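PDB 3E6E: alanine racemase from Enterococcus faecalis, which belongs to the alanine racemase family, pairing an N-terminal TIM-barrel domain with a C-terminal domain built largely of beta strands. Local coordinates for residues L102-A107 / T125-H130; V129-D134 / F161-I166. The protein carries 1 engineered substitution. One frame throughout, in Å; residues are numbered along the deposited sequence.

In the fold
Interactions 1 and 2 are successive strand pairings in the parallel barrel sheet of the N-terminal domain. Strand 129-132 lies between 103-106 and 165-167, so both contacts use Val129 and His130. Their centres are about 7 Å apart. Glu164 of interaction 2 ties them together through polar groups. Its OE2 forms a salt bridge with Arg128 NE at 2.6 Å, and its OE1 makes a probable hydrogen bond with Ser103 OG at 2.9 Å. Val106 and Leu131 also pack together. A bound DCS lies about 7 Å from the side chain of Thr105 and about 10 Å from that of His130. None of the residues of the two contacts is among those lining the ligand pocket.

Interaction 1. Residues L102-A107 / T125-H130; sequences LSVTVA and TPLRVH
Two neighbouring parallel strands of the TIM barrel meet here, 103-106 and 129-132. Their paired residues are Val104 with Val129 and Thr105 with His130. Three backbone hydrogen bonds join them. Val104 N donates to Arg128 O at 3.0 Å. His130 N donates to Val104 O at 2.8 Å. Val106 N donates to His130 O at 3.0 Å. Each donor sits nearly along the axis of the carbonyl it meets. The last hydrogen bond is the most bent, with 138° at the hydrogen. Ser103 CA also directs its hydrogen at Arg128 O, so that carbonyl is approached twice from the same strand.

The strands belong to one beta-alpha-beta unit, with helix 109-117 as the connection. Val104 and Val129 lie on one face of the sheet, and Val106 points toward 125-130. Trp111 of the helix touches both Val104 and Val106. Val104 CG2 takes the crowded position between its own N and carbonyl carbon. From there it meets Val129 CG1 at 4.2 Å, and the two side chains cross obliquely. Leu127 CD1 approaches the same Val104 methyl. Val106 CG1 reaches Val129 CB at 4.1 Å and also lies against His130 O.

On the opposite face are Thr105 and His130. Ser103 CB lies 3.8 Å from His130 CD2, obliquely to the imidazole. His130 ND1 is hydrogen-bonded to His203 NE2. Ser103 OG stands anti to its carbonyl carbon (chi1 -63°) and touches Arg128 CB at 3.4 Å. The arginine chain then bends at chi3 (93°) and leads away from this strand. Ser103 OG is hydrogen-bonded to Glu164 OE1, while Arg128 makes salt bridges through NE with Glu164 OE2 and through NH1 with Asp101.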
# COMPACT_ATOMS: atom_id res chain seq x y z
N LEU A 102 0.44 15.41 -24.31
CA LEU A 102 0.72 14.04 -23.92
C LEU A 102 0.28 13.07 -25.00
O LEU A 102 -0.66 13.33 -25.75
CB LEU A 102 -0.03 13.73 -22.63
CG LEU A 102 0.20 14.78 -21.55
CD1 LEU A 102 -0.89 14.67 -20.51
CD2 LEU A 102 1.57 14.59 -20.94
N SER A 103 0.98 11.95 -25.08
CA SER A 103 0.61 10.93 -26.03
C SER A 103 -0.36 9.99 -25.30
O SER A 103 -0.18 9.70 -24.12
CB SER A 103 1.85 10.17 -26.48
OG SER A 103 2.73 11.05 -27.17
N VAL A 104 -1.39 9.54 -26.00
CA VAL A 104 -2.39 8.67 -25.41
C VAL A 104 -2.52 7.35 -26.15
O VAL A 104 -2.25 7.25 -27.35
CB VAL A 104 -3.79 9.32 -25.40
CG1 VAL A 104 -3.73 10.67 -24.69
CG2 VAL A 104 -4.29 9.49 -26.83
N THR A 105 -2.96 6.33 -25.42
CA THR A 105 -3.17 5.02 -26.01
C THR A 105 -4.61 4.99 -26.47
O THR A 105 -5.46 5.65 -25.89
CB THR A 105 -2.94 3.91 -24.96
OG1 THR A 105 -1.59 4.01 -24.48
CG2 THR A 105 -3.17 2.54 -25.58
N VAL A 106 -4.87 4.26 -27.55
CA VAL A 106 -6.22 4.14 -28.07
C VAL A 106 -6.42 2.70 -28.51
O VAL A 106 -5.63 2.17 -29.30
CB VAL A 106 -6.45 5.12 -29.27
CG1 VAL A 106 -5.25 5.14 -30.17
CG2 VAL A 106 -7.67 4.70 -30.05
N ALA A 107 -7.46 2.06 -27.98
CA ALA A 107 -7.71 0.66 -28.30
C ALA A 107 -9.06 0.37 -28.95
O ALA A 107 -9.51 -0.77 -28.97
CB ALA A 107 -7.55 -0.17 -27.04
N THR A 125 -2.23 21.88 -32.40
CA THR A 125 -1.77 20.85 -31.47
C THR A 125 -2.45 19.52 -31.74
O THR A 125 -3.52 19.23 -31.20
CB THR A 125 -2.02 21.26 -30.00
OG1 THR A 125 -3.43 21.39 -29.78
CG2 THR A 125 -1.33 22.58 -29.69
N PRO A 126 -1.82 18.70 -32.57
CA PRO A 126 -2.37 17.38 -32.92
C PRO A 126 -2.37 16.44 -31.73
O PRO A 126 -1.53 16.56 -30.84
CB PRO A 126 -1.42 16.87 -34.00
CG PRO A 126 -0.87 18.12 -34.60
CD PRO A 126 -0.63 18.98 -33.39
N LEU A 127 -3.31 15.51 -31.72
CA LEU A 127 -3.41 14.54 -30.64
C LEU A 127 -2.44 13.41 -30.93
O LEU A 127 -2.70 12.57 -31.80
CB LEU A 127 -4.83 13.98 -30.53
CG LEU A 127 -5.06 12.93 -29.43
CD1 LEU A 127 -4.97 13.59 -28.07
CD2 LEU A 127 -6.41 12.26 -29.60
N ARG A 128 -1.32 13.39 -30.21
CA ARG A 128 -0.29 12.36 -30.38
C ARG A 128 -0.86 11.04 -29.85
O ARG A 128 -0.90 10.83 -28.64
CB ARG A 128 0.96 12.75 -29.58
CG ARG A 128 1.22 14.26 -29.53
CD ARG A 128 2.46 14.62 -28.70
NE ARG A 128 3.69 14.74 -29.48
CZ ARG A 128 4.01 15.80 -30.21
NH1 ARG A 128 3.20 16.85 -30.25
NH2 ARG A 128 5.16 15.83 -30.88
N VAL A 129 -1.30 10.16 -30.76
CA VAL A 129 -1.88 8.88 -30.36
C VAL A 129 -1.03 7.66 -30.69
O VAL A 129 -0.27 7.66 -31.64
CB VAL A 129 -3.28 8.63 -31.02
CG1 VAL A 129 -4.11 9.90 -31.00
CG2 VAL A 129 -3.11 8.10 -32.42
N HIS A 130 -1.18 6.62 -29.88
CA HIS A 130 -0.48 5.36 -30.08
C HIS A 130 -1.60 4.31 -30.14
O HIS A 130 -2.45 4.25 -29.24
CB HIS A 130 0.46 5.06 -28.90
CG HIS A 130 1.73 5.85 -28.93
ND1 HIS A 130 2.96 5.27 -29.14
CD2 HIS A 130 1.97 7.17 -28.74
CE1 HIS A 130 3.90 6.19 -29.09
NE2 HIS A 130 3.33 7.36 -28.85

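Interaction 2. Residues V129-D134 / F161-I166; sequences VHLKVD and FLWEGI
This contact pairs barrel strands 129-132 and 165-167 and includes a histidine-carboxylate hydrogen bond at their start. His130 NE2 donates to Glu164 OE1 at 3.2 Å, with 162° at the hydrogen. The oxygen lies near the ring plane, but the ring meets the carboxylate from above its plane; the two planes are 84° apart. OE1 also takes Ser103 OG, so two groups grip that oxygen. His130 and Glu164 are buried; the Arg128 salt bridge probably helps keep the carboxylate ionised. Gly165 N lies over the centre of the imidazole, 3.9 Å above it.

Val129 O receives two weak hydrogen bonds, from Glu164 N and Gly165 N. Leu131 N donates to Gly165 O at 2.9 Å, in the carbonyl plane. On the face of the sheet away from the His130 ring, Leu131 CD1 meets Trp163 CD1 at 4.0 Å, with the two side chains crossing at about a right angle. Ile166 CG2 touches Leu131 CB and sits 3.2 Å from Leu131 O. Val129 CG1 packs obliquely on Phe161 CD1. Helix 145-158 covers this side through Val152 and Val155, completing the beta-alpha-beta crossover repeated around a TIM barrel.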
# COMPACT_ATOMS: atom_id res chain seq x y z
N VAL A 129 -1.30 10.16 -30.76
CA VAL A 129 -1.88 8.88 -30.36
C VAL A 129 -1.03 7.66 -30.69
O VAL A 129 -0.27 7.66 -31.64
CB VAL A 129 -3.28 8.63 -31.02
CG1 VAL A 129 -4.11 9.90 -31.00
CG2 VAL A 129 -3.11 8.10 -32.42
N HIS A 130 -1.18 6.62 -29.88
CA HIS A 130 -0.48 5.36 -30.08
C HIS A 130 -1.60 4.31 -30.14
O HIS A 130 -2.45 4.25 -29.24
CB HIS A 130 0.46 5.06 -28.90
CG HIS A 130 1.73 5.85 -28.93
ND1 HIS A 130 2.96 5.27 -29.14
CD2 HIS A 130 1.97 7.17 -28.74
CE1 HIS A 130 3.90 6.19 -29.09
NE2 HIS A 130 3.33 7.36 -28.85
N LEU A 131 -1.61 3.52 -31.21
CA LEU A 131 -2.64 2.50 -31.38
C LEU A 131 -2.22 1.16 -30.81
O LEU A 131 -1.38 0.49 -31.38
CB LEU A 131 -2.99 2.37 -32.87
CG LEU A 131 -4.04 3.32 -33.46
CD1 LEU A 131 -3.84 4.72 -32.94
CD2 LEU A 131 -3.93 3.30 -34.99
N LYS A 132 -2.81 0.77 -29.69
CA LYS A 132 -2.43 -0.52 -29.11
C LYS A 132 -3.24 -1.67 -29.69
O LYS A 132 -4.48 -1.66 -29.67
CB LYS A 132 -2.58 -0.52 -27.58
CG LYS A 132 -1.95 -1.79 -26.94
CD LYS A 132 -2.27 -1.98 -25.45
CE LYS A 132 -1.66 -3.30 -24.91
NZ LYS A 132 -1.99 -3.58 -23.48
N VAL A 133 -2.53 -2.65 -30.22
CA VAL A 133 -3.16 -3.84 -30.77
C VAL A 133 -2.96 -5.01 -29.80
O VAL A 133 -1.84 -5.27 -29.34
CB VAL A 133 -2.58 -4.16 -32.18
CG1 VAL A 133 -1.12 -3.79 -32.24
CG2 VAL A 133 -2.75 -5.63 -32.50
N ASP A 134 -4.05 -5.69 -29.45
CA ASP A 134 -3.97 -6.82 -28.54
C ASP A 134 -3.55 -7.98 -29.39
O ASP A 134 -4.16 -8.23 -30.42
CB ASP A 134 -5.32 -7.14 -27.92
CG ASP A 134 -5.27 -8.36 -26.99
OD1 ASP A 134 -4.27 -9.11 -27.02
OD2 ASP A 134 -6.25 -8.55 -26.24
N PHE A 161 -5.34 14.50 -35.38
CA PHE A 161 -4.55 13.46 -34.74
C PHE A 161 -3.13 13.55 -35.30
O PHE A 161 -2.83 14.43 -36.10
CB PHE A 161 -5.12 12.07 -35.08
CG PHE A 161 -6.54 11.86 -34.63
CD1 PHE A 161 -6.86 11.78 -33.28
CD2 PHE A 161 -7.56 11.74 -35.56
CE1 PHE A 161 -8.16 11.57 -32.86
CE2 PHE A 161 -8.88 11.53 -35.15
CZ PHE A 161 -9.18 11.44 -33.80
N LEU A 162 -2.27 12.63 -34.87
CA LEU A 162 -0.91 12.56 -35.38
C LEU A 162 -0.47 11.11 -35.58
O LEU A 162 0.19 10.79 -36.57
CB LEU A 162 0.06 13.27 -34.43
CG LEU A 162 1.55 13.06 -34.70
CD1 LEU A 162 1.88 13.37 -36.15
CD2 LEU A 162 2.38 13.92 -33.76
N TRP A 163 -0.84 10.25 -34.65
CA TRP A 163 -0.39 8.86 -34.65
C TRP A 163 1.10 8.60 -34.48
O TRP A 163 1.80 8.28 -35.44
CB TRP A 163 -0.82 8.16 -35.94
CG TRP A 163 -0.50 6.70 -35.97
CD1 TRP A 163 -0.58 5.82 -34.93
CD2 TRP A 163 -0.05 5.94 -37.09
NE1 TRP A 163 -0.21 4.57 -35.33
CE2 TRP A 163 0.13 4.61 -36.66
CE3 TRP A 163 0.23 6.25 -38.43
CZ2 TRP A 163 0.56 3.59 -37.51
CZ3 TRP A 163 0.66 5.24 -39.27
CH2 TRP A 163 0.82 3.93 -38.81
N GLU A 164 1.58 8.74 -33.25
CA GLU A 164 2.99 8.69 -32.96
C GLU A 164 3.51 7.27 -33.07
O GLU A 164 4.70 7.07 -33.30
CB GLU A 164 3.25 9.22 -31.56
CG GLU A 164 4.25 10.33 -31.52
CD GLU A 164 4.28 10.99 -30.17
OE1 GLU A 164 4.64 10.30 -29.19
OE2 GLU A 164 3.93 12.18 -30.11
N GLY A 165 2.63 6.29 -32.90
CA GLY A 165 3.09 4.92 -33.01
C GLY A 165 2.11 3.79 -32.78
O GLY A 165 0.94 4.01 -32.49
N ILE A 166 2.61 2.57 -32.95
CA ILE A 166 1.83 1.37 -32.72
C ILE A 166 2.68 0.54 -31.78
O ILE A 166 3.90 0.66 -31.74
CB ILE A 166 1.59 0.50 -34.00
CG1 ILE A 166 2.25 1.14 -35.21
CG2 ILE A 166 0.12 0.25 -34.22
CD1 ILE A 166 3.68 0.73 -35.39